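Putative carbohydrate-active enzyme (Uncultured organism, PDB 5WH8) probably hydrolyses O-glycosidic bonds in cellulose through a family 5 glycoside hydrolase domain, the part of a longer multi-modular protein that this chain comprises. Local coordinates at residues 14-19 with 177-182; 19-24 with 265-270; 141-146 with 232-237. All blocks are in the same frame, centred on the assembly; numbering follows the deposited sequence.

Contact 1: 14-19 with 177-182; sequences LSVQGT and DKIIIC. With EDO (1,2-ethanediol), chain B; EDO (1,2-ethanediol), chain C.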
loop_
_atom_site.group_PDB
_atom_site.type_symbol
_atom_site.label_atom_id
_atom_site.label_comp_id
_atom_site.label_asym_id
_atom_site.label_seq_id
_atom_site.Cartn_x
_atom_site.Cartn_y
_atom_site.Cartn_z
ATOM N N LEU A 14 -6.616 -6.561 -11.508
ATOM C CA LEU A 14 -5.438 -5.893 -12.064
ATOM C C LEU A 14 -4.296 -6.905 -12.279
ATOM O O LEU A 14 -4.201 -7.922 -11.571
ATOM C CB LEU A 14 -4.965 -4.760 -11.135
ATOM C CG LEU A 14 -6.040 -3.798 -10.641
ATOM C CD1 LEU A 14 -5.468 -2.792 -9.605
ATOM C CD2 LEU A 14 -6.707 -3.084 -11.834
ATOM N N SER A 15 -3.444 -6.634 -13.265
ATOM C CA SER A 15 -2.223 -7.415 -13.466
ATOM C C SER A 15 -1.071 -6.493 -13.877
ATOM O O SER A 15 -1.252 -5.289 -14.062
ATOM C CB SER A 15 -2.452 -8.508 -14.511
ATOM O OG SER A 15 -2.710 -7.951 -15.772
ATOM N N VAL A 16 0.126 -7.062 -14.001
ATOM C CA VAL A 16 1.314 -6.302 -14.407
ATOM C C VAL A 16 1.743 -6.669 -15.822
ATOM O O VAL A 16 1.932 -7.843 -16.114
ATOM C CB VAL A 16 2.487 -6.558 -13.423
ATOM C CG1 VAL A 16 3.631 -5.589 -13.674
ATOM C CG2 VAL A 16 2.000 -6.456 -11.986
ATOM N N GLN A 17 1.873 -5.658 -16.680
ATOM C CA GLN A 17 2.401 -5.830 -18.046
ATOM C C GLN A 17 3.588 -4.894 -18.248
ATOM O O GLN A 17 3.429 -3.676 -18.330
ATOM C CB GLN A 17 1.329 -5.541 -19.097
ATOM C CG GLN A 17 0.267 -6.627 -19.256
ATOM C CD GLN A 17 -0.693 -6.348 -20.411
ATOM O OE1 GLN A 17 -0.568 -5.344 -21.117
ATOM N NE2 GLN A 17 -1.652 -7.245 -20.609
ATOM N N GLY A 18 4.786 -5.466 -18.301
ATOM C CA GLY A 18 6.005 -4.681 -18.353
ATOM C C GLY A 18 6.107 -3.796 -17.128
ATOM O O GLY A 18 6.006 -4.277 -15.994
ATOM N N THR A 19 6.274 -2.498 -17.345
ATOM C CA THR A 19 6.411 -1.569 -16.235
ATOM C C THR A 19 5.087 -1.010 -15.742
ATOM O O THR A 19 5.084 -0.149 -14.845
ATOM C CB THR A 19 7.275 -0.364 -16.603
ATOM O OG1 THR A 19 6.648 0.343 -17.689
ATOM C CG2 THR A 19 8.684 -0.813 -16.988
ATOM N N ASP A 177 -2.583 -15.637 -9.380
ATOM C CA ASP A 177 -2.601 -14.454 -10.264
ATOM C C ASP A 177 -2.577 -13.069 -9.570
ATOM O O ASP A 177 -2.442 -12.036 -10.221
ATOM C CB ASP A 177 -3.824 -14.559 -11.170
ATOM C CG ASP A 177 -3.715 -15.734 -12.136
ATOM O OD1 ASP A 177 -2.849 -15.669 -13.026
ATOM O OD2 ASP A 177 -4.464 -16.719 -11.988
ATOM N N LYS A 178 -2.694 -13.057 -8.262
ATOM C CA LYS A 178 -2.824 -11.801 -7.504
ATOM C C LYS A 178 -1.496 -11.040 -7.515
ATOM O O LYS A 178 -0.441 -11.653 -7.481
ATOM C CB LYS A 178 -3.271 -12.138 -6.083
ATOM C CG LYS A 178 -4.308 -11.191 -5.446
ATOM C CD LYS A 178 -5.578 -11.060 -6.248
ATOM C CE LYS A 178 -6.316 -12.373 -6.446
ATOM N NZ LYS A 178 -6.836 -12.956 -5.166
ATOM N N ILE A 179 -1.536 -9.710 -7.627
ATOM C CA ILE A 179 -0.307 -8.905 -7.600
ATOM C C ILE A 179 0.385 -8.963 -6.242
ATOM O O ILE A 179 -0.256 -8.826 -5.189
ATOM C CB ILE A 179 -0.585 -7.442 -7.959
ATOM C CG1 ILE A 179 -1.183 -7.369 -9.365
ATOM C CG2 ILE A 179 0.704 -6.572 -7.844
ATOM C CD1 ILE A 179 -1.489 -5.980 -9.852
ATOM N N ILE A 180 1.694 -9.213 -6.295
ATOM C CA ILE A 180 2.574 -9.163 -5.129
ATOM C C ILE A 180 3.479 -7.954 -5.289
ATOM O O ILE A 180 4.027 -7.720 -6.378
ATOM C CB ILE A 180 3.416 -10.457 -4.984
ATOM C CG1 ILE A 180 2.474 -11.624 -4.679
ATOM C CG2 ILE A 180 4.472 -10.318 -3.899
ATOM C CD1 ILE A 180 3.107 -12.997 -4.754
ATOM N N ILE A 181 3.590 -7.150 -4.228
ATOM C CA ILE A 181 4.426 -5.936 -4.235
ATOM C C ILE A 181 5.574 -6.192 -3.270
ATOM O O ILE A 181 5.335 -6.466 -2.088
ATOM C CB ILE A 181 3.663 -4.656 -3.791
ATOM C CG1 ILE A 181 2.349 -4.483 -4.553
ATOM C CG2 ILE A 181 4.571 -3.396 -3.975
ATOM C CD1 ILE A 181 1.414 -3.393 -4.004
ATOM N N CYS A 182 6.801 -6.099 -3.771
ATOM C CA CYS A 182 7.996 -6.472 -3.023
ATOM C C CYS A 182 8.827 -5.276 -2.616
ATOM O O CYS A 182 9.259 -4.504 -3.478
ATOM C CB CYS A 182 8.871 -7.407 -3.870
ATOM S SG CYS A 182 10.334 -8.066 -2.976
HETATM C C1 EDO B . -4.988 -7.915 -8.084
HETATM O O1 EDO B . -3.949 -8.167 -7.152
HETATM C C2 EDO B . -5.650 -6.595 -7.746
HETATM O O2 EDO B . -6.780 -6.450 -8.592
HETATM C C1 EDO C . 8.022 -6.124 -14.456
HETATM O O1 EDO C . 6.653 -6.515 -14.617
HETATM C C2 EDO C . 8.447 -6.414 -13.024
HETATM O O2 EDO C . 7.974 -5.379 -12.151
#

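Contact 2: 19-24 with 265-270; sequences TQMVSE and KISWVN. With EDO (1,2-ethanediol), chain F; EDO (1,2-ethanediol), chain D.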
loop_
_atom_site.group_PDB
_atom_site.type_symbol
_atom_site.label_atom_id
_atom_site.label_comp_id
_atom_site.label_asym_id
_atom_site.label_seq_id
_atom_site.Cartn_x
_atom_site.Cartn_y
_atom_site.Cartn_z
ATOM N N THR A 19 6.274 -2.498 -17.345
ATOM C CA THR A 19 6.411 -1.569 -16.235
ATOM C C THR A 19 5.087 -1.010 -15.742
ATOM O O THR A 19 5.084 -0.149 -14.845
ATOM C CB THR A 19 7.275 -0.364 -16.603
ATOM O OG1 THR A 19 6.648 0.343 -17.689
ATOM C CG2 THR A 19 8.684 -0.813 -16.988
ATOM N N GLN A 20 3.979 -1.490 -16.303
ATOM C CA GLN A 20 2.666 -0.891 -16.060
ATOM C C GLN A 20 1.657 -1.849 -15.457
ATOM O O GLN A 20 1.465 -2.965 -15.937
ATOM C CB GLN A 20 2.097 -0.344 -17.365
ATOM C CG GLN A 20 0.769 0.382 -17.191
ATOM C CD GLN A 20 0.926 1.673 -16.400
ATOM O OE1 GLN A 20 1.726 2.535 -16.775
ATOM N NE2 GLN A 20 0.194 1.799 -15.280
ATOM N N MET A 21 0.971 -1.377 -14.420
ATOM C CA MET A 21 -0.186 -2.079 -13.880
ATOM C C MET A 21 -1.397 -1.779 -14.785
ATOM O O MET A 21 -1.646 -0.623 -15.130
ATOM C CB MET A 21 -0.427 -1.643 -12.428
ATOM C CG MET A 21 -1.523 -2.435 -11.706
ATOM S SD MET A 21 -1.694 -1.988 -9.951
ATOM C CE MET A 21 -2.402 -0.336 -10.074
ATOM N N VAL A 22 -2.109 -2.826 -15.203
ATOM C CA VAL A 22 -3.255 -2.702 -16.113
ATOM C C VAL A 22 -4.533 -3.326 -15.547
ATOM O O VAL A 22 -4.482 -4.181 -14.669
ATOM C CB VAL A 22 -2.945 -3.364 -17.487
ATOM C CG1 VAL A 22 -1.809 -2.652 -18.176
ATOM C CG2 VAL A 22 -2.625 -4.838 -17.351
ATOM N N SER A 23 -5.680 -2.879 -16.065
ATOM C CA SER A 23 -6.975 -3.404 -15.668
ATOM C C SER A 23 -7.274 -4.764 -16.314
ATOM O O SER A 23 -6.483 -5.300 -17.099
ATOM C CB SER A 23 -8.052 -2.417 -16.060
ATOM O OG SER A 23 -8.120 -2.377 -17.479
ATOM N N GLU A 24 -8.436 -5.308 -15.976
ATOM C CA GLU A 24 -8.861 -6.603 -16.482
ATOM C C GLU A 24 -9.085 -6.551 -17.999
ATOM O O GLU A 24 -9.074 -7.596 -18.658
ATOM C CB GLU A 24 -10.120 -7.059 -15.734
ATOM C CG GLU A 24 -10.520 -8.511 -16.011
ATOM C CD GLU A 24 -11.584 -9.059 -15.060
ATOM O OE1 GLU A 24 -11.643 -8.687 -13.863
ATOM O OE2 GLU A 24 -12.392 -9.897 -15.534
ATOM N N LYS A 265 2.280 7.117 -14.697
ATOM C CA LYS A 265 1.107 6.337 -14.308
ATOM C C LYS A 265 1.370 5.440 -13.083
ATOM O O LYS A 265 0.907 4.299 -13.015
ATOM C CB LYS A 265 0.645 5.480 -15.497
ATOM C CG LYS A 265 -0.823 5.160 -15.539
ATOM C CD LYS A 265 -1.660 6.376 -15.879
ATOM C CE LYS A 265 -3.067 5.965 -16.299
ATOM N NZ LYS A 265 -3.956 7.140 -16.392
ATOM N N ILE A 266 2.114 5.974 -12.117
ATOM C CA ILE A 266 2.505 5.238 -10.912
ATOM C C ILE A 266 1.468 5.493 -9.807
ATOM O O ILE A 266 1.163 6.649 -9.484
ATOM C CB ILE A 266 3.922 5.648 -10.452
ATOM C CG1 ILE A 266 4.949 5.122 -11.456
ATOM C CG2 ILE A 266 4.256 5.133 -9.042
ATOM C CD1 ILE A 266 6.349 5.642 -11.241
ATOM N N SER A 267 0.944 4.401 -9.251
ATOM C CA SER A 267 -0.037 4.461 -8.169
ATOM C C SER A 267 0.596 4.921 -6.861
ATOM O O SER A 267 1.795 4.651 -6.604
ATOM C CB SER A 267 -0.699 3.091 -7.964
ATOM O OG SER A 267 -1.467 2.688 -9.103
ATOM N N TRP A 268 -0.221 5.588 -6.029
ATOM C CA TRP A 268 0.262 6.164 -4.772
ATOM C C TRP A 268 -0.723 6.043 -3.619
ATOM O O TRP A 268 -1.944 6.037 -3.818
ATOM C CB TRP A 268 0.658 7.636 -4.974
ATOM C CG TRP A 268 -0.307 8.669 -5.458
ATOM C CD1 TRP A 268 -0.296 9.263 -6.688
ATOM C CD2 TRP A 268 -1.330 9.354 -4.699
ATOM N NE1 TRP A 268 -1.250 10.239 -6.759
ATOM C CE2 TRP A 268 -1.902 10.320 -5.559
ATOM C CE3 TRP A 268 -1.827 9.238 -3.386
ATOM C CZ2 TRP A 268 -2.917 11.172 -5.148
ATOM C CZ3 TRP A 268 -2.849 10.063 -2.996
ATOM C CH2 TRP A 268 -3.379 11.025 -3.867
ATOM N N VAL A 269 -0.145 5.910 -2.420
ATOM C CA VAL A 269 -0.874 5.707 -1.176
ATOM C C VAL A 269 -0.237 6.612 -0.105
ATOM O O VAL A 269 0.938 6.481 0.193
ATOM C CB VAL A 269 -0.819 4.244 -0.729
ATOM C CG1 VAL A 269 -1.616 4.033 0.537
ATOM C CG2 VAL A 269 -1.330 3.304 -1.848
ATOM N N ASN A 270 -1.021 7.518 0.463
ATOM C CA ASN A 270 -0.520 8.506 1.436
ATOM C C ASN A 270 -0.530 8.009 2.885
ATOM O O ASN A 270 -1.533 7.436 3.354
ATOM C CB ASN A 270 -1.361 9.806 1.344
ATOM C CG ASN A 270 -0.947 10.862 2.346
ATOM O OD1 ASN A 270 -1.702 11.200 3.248
ATOM N ND2 ASN A 270 0.254 11.405 2.185
HETATM C C1 EDO F . -6.925 7.439 -18.714
HETATM O O1 EDO F . -6.219 6.462 -17.943
HETATM C C2 EDO F . -7.299 8.609 -17.819
HETATM O O2 EDO F . -6.106 9.270 -17.371
HETATM C C1 EDO D . -3.495 13.901 -9.177
HETATM O O1 EDO D . -3.312 13.833 -10.610
HETATM C C2 EDO D . -2.257 13.347 -8.479
HETATM O O2 EDO D . -2.010 12.002 -8.909
#

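Contact 3: 141-146 with 232-237; sequences HVLYEI and ALFVTE. With EDO (1,2-ethanediol), chain B; EDO (1,2-ethanediol), chain C.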
loop_
_atom_site.group_PDB
_atom_site.type_symbol
_atom_site.label_atom_id
_atom_site.label_comp_id
_atom_site.label_asym_id
_atom_site.label_seq_id
_atom_site.Cartn_x
_atom_site.Cartn_y
_atom_site.Cartn_z
ATOM N N HIS A 141 -9.879 -7.939 -5.484
ATOM C CA HIS A 141 -9.489 -6.574 -5.136
ATOM C C HIS A 141 -8.268 -6.457 -4.224
ATOM O O HIS A 141 -7.829 -5.334 -3.938
ATOM C CB HIS A 141 -10.658 -5.852 -4.474
ATOM C CG HIS A 141 -10.996 -6.358 -3.110
ATOM N ND1 HIS A 141 -11.363 -7.672 -2.865
ATOM C CD2 HIS A 141 -11.060 -5.722 -1.916
ATOM C CE1 HIS A 141 -11.613 -7.817 -1.578
ATOM N NE2 HIS A 141 -11.447 -6.646 -0.981
ATOM N N VAL A 142 -7.714 -7.578 -3.757
ATOM C CA VAL A 142 -6.550 -7.528 -2.867
ATOM C C VAL A 142 -5.205 -7.510 -3.613
ATOM O O VAL A 142 -5.051 -8.066 -4.710
ATOM C CB VAL A 142 -6.519 -8.713 -1.863
ATOM C CG1 VAL A 142 -7.714 -8.650 -0.912
ATOM C CG2 VAL A 142 -6.461 -10.070 -2.571
ATOM N N LEU A 143 -4.236 -6.836 -3.001
ATOM C CA LEU A 143 -2.830 -6.878 -3.423
ATOM C C LEU A 143 -2.011 -7.259 -2.197
ATOM O O LEU A 143 -2.361 -6.858 -1.091
ATOM C CB LEU A 143 -2.329 -5.539 -3.979
ATOM C CG LEU A 143 -3.006 -5.021 -5.254
ATOM C CD1 LEU A 143 -4.288 -4.297 -4.899
ATOM C CD2 LEU A 143 -2.105 -4.075 -6.030
ATOM N N TYR A 144 -0.926 -8.009 -2.387
ATOM C CA TYR A 144 -0.126 -8.533 -1.275
ATOM C C TYR A 144 1.236 -7.819 -1.180
ATOM O O TYR A 144 2.109 -8.001 -2.037
ATOM C CB TYR A 144 0.064 -10.064 -1.458
ATOM C CG TYR A 144 -1.229 -10.893 -1.542
ATOM C CD1 TYR A 144 -2.320 -10.631 -0.704
ATOM C CD2 TYR A 144 -1.330 -11.965 -2.433
ATOM C CE1 TYR A 144 -3.465 -11.418 -0.761
ATOM C CE2 TYR A 144 -2.462 -12.729 -2.511
ATOM C CZ TYR A 144 -3.534 -12.452 -1.675
ATOM O OH TYR A 144 -4.661 -13.244 -1.730
ATOM N N GLU A 145 1.420 -6.990 -0.146
ATOM C CA GLU A 145 2.677 -6.269 0.076
ATOM C C GLU A 145 3.469 -7.038 1.144
ATOM O O GLU A 145 3.174 -6.934 2.337
ATOM C CB GLU A 145 2.397 -4.815 0.495
ATOM C CG GLU A 145 3.653 -3.974 0.737
ATOM C CD GLU A 145 3.381 -2.503 1.008
ATOM O OE1 GLU A 145 2.200 -2.120 1.152
ATOM O OE2 GLU A 145 4.365 -1.732 1.120
ATOM N N ILE A 146 4.456 -7.826 0.707
ATOM C CA ILE A 146 5.027 -8.887 1.541
ATOM C C ILE A 146 6.084 -8.401 2.572
ATOM O O ILE A 146 6.389 -9.158 3.510
ATOM C CB ILE A 146 5.612 -10.044 0.640
ATOM C CG1 ILE A 146 6.625 -9.507 -0.384
ATOM C CG2 ILE A 146 4.478 -10.794 -0.056
ATOM C CD1 ILE A 146 7.482 -10.621 -1.062
ATOM N N ALA A 232 8.090 -2.530 -12.686
ATOM C CA ALA A 232 6.850 -1.812 -12.396
ATOM C C ALA A 232 6.901 -1.378 -10.937
ATOM O O ALA A 232 7.078 -2.228 -10.059
ATOM C CB ALA A 232 5.644 -2.704 -12.650
ATOM N N LEU A 233 6.793 -0.080 -10.693
ATOM C CA LEU A 233 6.935 0.483 -9.345
ATOM C C LEU A 233 5.568 0.860 -8.776
ATOM O O LEU A 233 4.673 1.286 -9.513
ATOM C CB LEU A 233 7.824 1.715 -9.355
ATOM C CG LEU A 233 9.217 1.558 -9.956
ATOM C CD1 LEU A 233 9.955 2.878 -9.783
ATOM C CD2 LEU A 233 9.984 0.396 -9.328
ATOM N N PHE A 234 5.413 0.716 -7.461
ATOM C CA PHE A 234 4.174 1.096 -6.775
ATOM C C PHE A 234 4.550 1.927 -5.558
ATOM O O PHE A 234 5.296 1.443 -4.716
ATOM C CB PHE A 234 3.388 -0.160 -6.351
ATOM C CG PHE A 234 1.902 0.044 -6.103
ATOM C CD1 PHE A 234 1.428 0.971 -5.191
ATOM C CD2 PHE A 234 0.960 -0.723 -6.796
ATOM C CE1 PHE A 234 0.041 1.123 -4.975
ATOM C CE2 PHE A 234 -0.413 -0.571 -6.581
ATOM C CZ PHE A 234 -0.863 0.360 -5.673
ATOM N N VAL A 235 4.057 3.168 -5.440
ATOM C CA VAL A 235 4.351 3.942 -4.224
ATOM C C VAL A 235 3.309 3.571 -3.149
ATOM O O VAL A 235 2.270 4.224 -3.022
ATOM C CB VAL A 235 4.400 5.457 -4.521
ATOM C CG1 VAL A 235 4.576 6.292 -3.250
ATOM C CG2 VAL A 235 5.564 5.750 -5.464
ATOM N N THR A 236 3.601 2.538 -2.355
ATOM C CA THR A 236 2.637 2.066 -1.361
ATOM C C THR A 236 2.654 2.944 -0.107
ATOM O O THR A 236 1.812 2.780 0.762
ATOM C CB THR A 236 2.879 0.612 -0.940
ATOM O OG1 THR A 236 4.176 0.507 -0.353
ATOM C CG2 THR A 236 2.788 -0.381 -2.133
ATOM N N GLU A 237 3.607 3.872 -0.008
ATOM C CA GLU A 237 3.638 4.816 1.101
ATOM C C GLU A 237 4.413 6.077 0.711
ATOM O O GLU A 237 5.550 5.982 0.247
ATOM C CB GLU A 237 4.272 4.181 2.348
ATOM C CG GLU A 237 4.041 4.969 3.639
ATOM C CD GLU A 237 4.775 4.357 4.828
ATOM O OE1 GLU A 237 4.547 3.162 5.149
ATOM O OE2 GLU A 237 5.584 5.087 5.430
HETATM C C1 EDO B . -4.988 -7.915 -8.084
HETATM O O1 EDO B . -3.949 -8.167 -7.152
HETATM C C2 EDO B . -5.650 -6.595 -7.746
HETATM O O2 EDO B . -6.780 -6.450 -8.592
HETATM C C1 EDO C . 8.022 -6.124 -14.456
HETATM O O1 EDO C . 6.653 -6.515 -14.617
HETATM C C2 EDO C . 8.447 -6.414 -13.024
HETATM O O2 EDO C . 7.974 -5.379 -12.151
#

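Contact 1: 14-19 with 177-182
Ile179 meets segment 14-19 with a single methyl, CD1, and three consecutive residues gather round it. Leu14 comes closest through its backbone, with O 3.8 Å from Ile179 CD1. Leu14 CB lies 3.9 Å from the same methyl, and Ser15 touches it with CA rather than with its hydroxyl. Val16 CG2 completes the group at 4.1 Å from Ile179 CD1, the two side chains passing at a slant. The reach of the methyl follows from the extended Ile179 chain: CG1 is turned opposite the carbonyl carbon and chi2 is -179°, which carries CD1 well away from the main chain. Met21 of strand 20-22 and Met205 of strand 204-211 also touch Ile179, so this spot belongs to the apolar layer where the hairpin 15-17/20-22 covers the N-terminal end of the barrel.

Beyond the Ile179 methyl the two segments meet through a small solute. One 1,2-ethanediol spans them: Leu14 N gives a hydrogen bond to its O2 at 2.9 Å, nearly straight at 171°, and Ile179 N gives one to its O1, also at 2.9 Å. The loose, solvent side is the exposed turn with Gln17 and Gly18, where a second ethanediol donates through O1 to Gly18 O (2.7 Å), beside Val16 CG1. Directly, then, the segments share only van der Waals contact, mostly apolar; their polar link runs through a molecule probably from the crystallisation liquor, so it need not be part of the protein's own chemistry.

Contact 2: 19-24 with 265-270
Gln20 NE2 is held by two carbonyl oxygens, one from each segment. The firmer bond stays within its own strand, from Gln20 NE2 to Met21 O at 3.0 Å; that oxygen lies almost exactly in the Gln20 amide plane, while the nitrogen is tilted 17° from the carbonyl plane. The second, from Gln20 NE2 to Lys265 O at 3.4 Å, is fairly straight at 166° but weak. A bend at chi2 (67°) folds the Gln20 amide back so that one nitrogen serves both, and the bond to Met21 O, helped by the weak one, probably limits its rotation. The same amide rests against the aliphatic root of Lys265, whose CB is 3.4 Å from Gln20 OE1. Beyond that root Lys265 leads away, and its NZ bonds Ser312 OG and an ethanediol.

Lys265 has the positive phi of a Schellman motif, which ends helix 251-263 and turns the chain into the last strand of the TIM barrel, 268-273. The antiparallel hairpin 15-17/20-22 thus lies against the loop entering that strand, at the N-terminal end of the barrel. Deeper in, Met21 extends its chain and turns its methyl at chi3, bringing CE to 3.3 Å from Ser267 OG, a hydroxyl already hydrogen-bonded to Leu31 N. Phe234 of strand 233-239 touches both Met21 and Ser267.

Contact 3: 141-146 with 232-237
Glu145 and Thr236 reach toward each other from opposite directions across the barrel interior, and their polar ends carry the one direct hydrogen bond of the contact. Thr236 OG1 donates to Glu145 OE2 at 2.7 Å, coming from above the carboxylate, 45° out of its plane. The CA atoms of Glu145 and Thr236 are 8.5 Å apart: Glu145 spans much of this by being fully extended, with CG anti to the backbone N (chi1 -179°), while Thr236 turns its hydroxyl between its own N and carbonyl carbon. Thr236 OG1 has a second hydrogen-bond partner in His209 NE2, so the hydroxyl is gripped twice. The other carboxylate oxygen, Glu145 OE1, is bound by Arg64 NE in a salt bridge. The same arginine pairs through NH1 with Glu237 OE1.

Apolar packing lies one layer nearer the N-terminal end of the strands. Leu143 CD2 touches Phe234 CE2 at 3.9 Å, the two side chains crossing at about a right angle; Met205 also touches Phe234.

The two ethanediols that also touch segments 14-19 and 177-182 each meet one segment here, near the strand starts: O1 of one donates to Val142 O at 2.7 Å, and Ala232 N donates to O2 of the other at 2.9 Å; neither links 141-146 to 232-237.

Strands 142-145 and 233-239 are the fourth and seventh of a (beta/alpha)8 barrel. In family 5 glycoside hydrolases these two carry the catalytic glutamates at their C-terminal ends, and this polar layer of Glu145, Arg64 and Thr236 fits the interior beneath such a site.

Overall arrangement
Contact 3 is the core of the set, wholly buried, its centre about 5 Å from the chain centre, against about 13 and 11 Å for the centres of contacts 1 and 2, which are partly buried. Contacts 1 and 2 use the two strands of one hairpin, 15-17 and 20-22, set against the starts of barrel strands five and eight. Contact 3 joins strands four and seven, their respective neighbours in the same sheet: Ile181 N bonds Tyr144 O, and Val235 N bonds Ser267 O. Chemistry follows place: apolar with one solute bridge in contact 1, a weak hydrogen bond from a glutamine amide beside a methionine in contact 2, and a buried carboxylate-hydroxyl hydrogen bond beside apolar packing in contact 3.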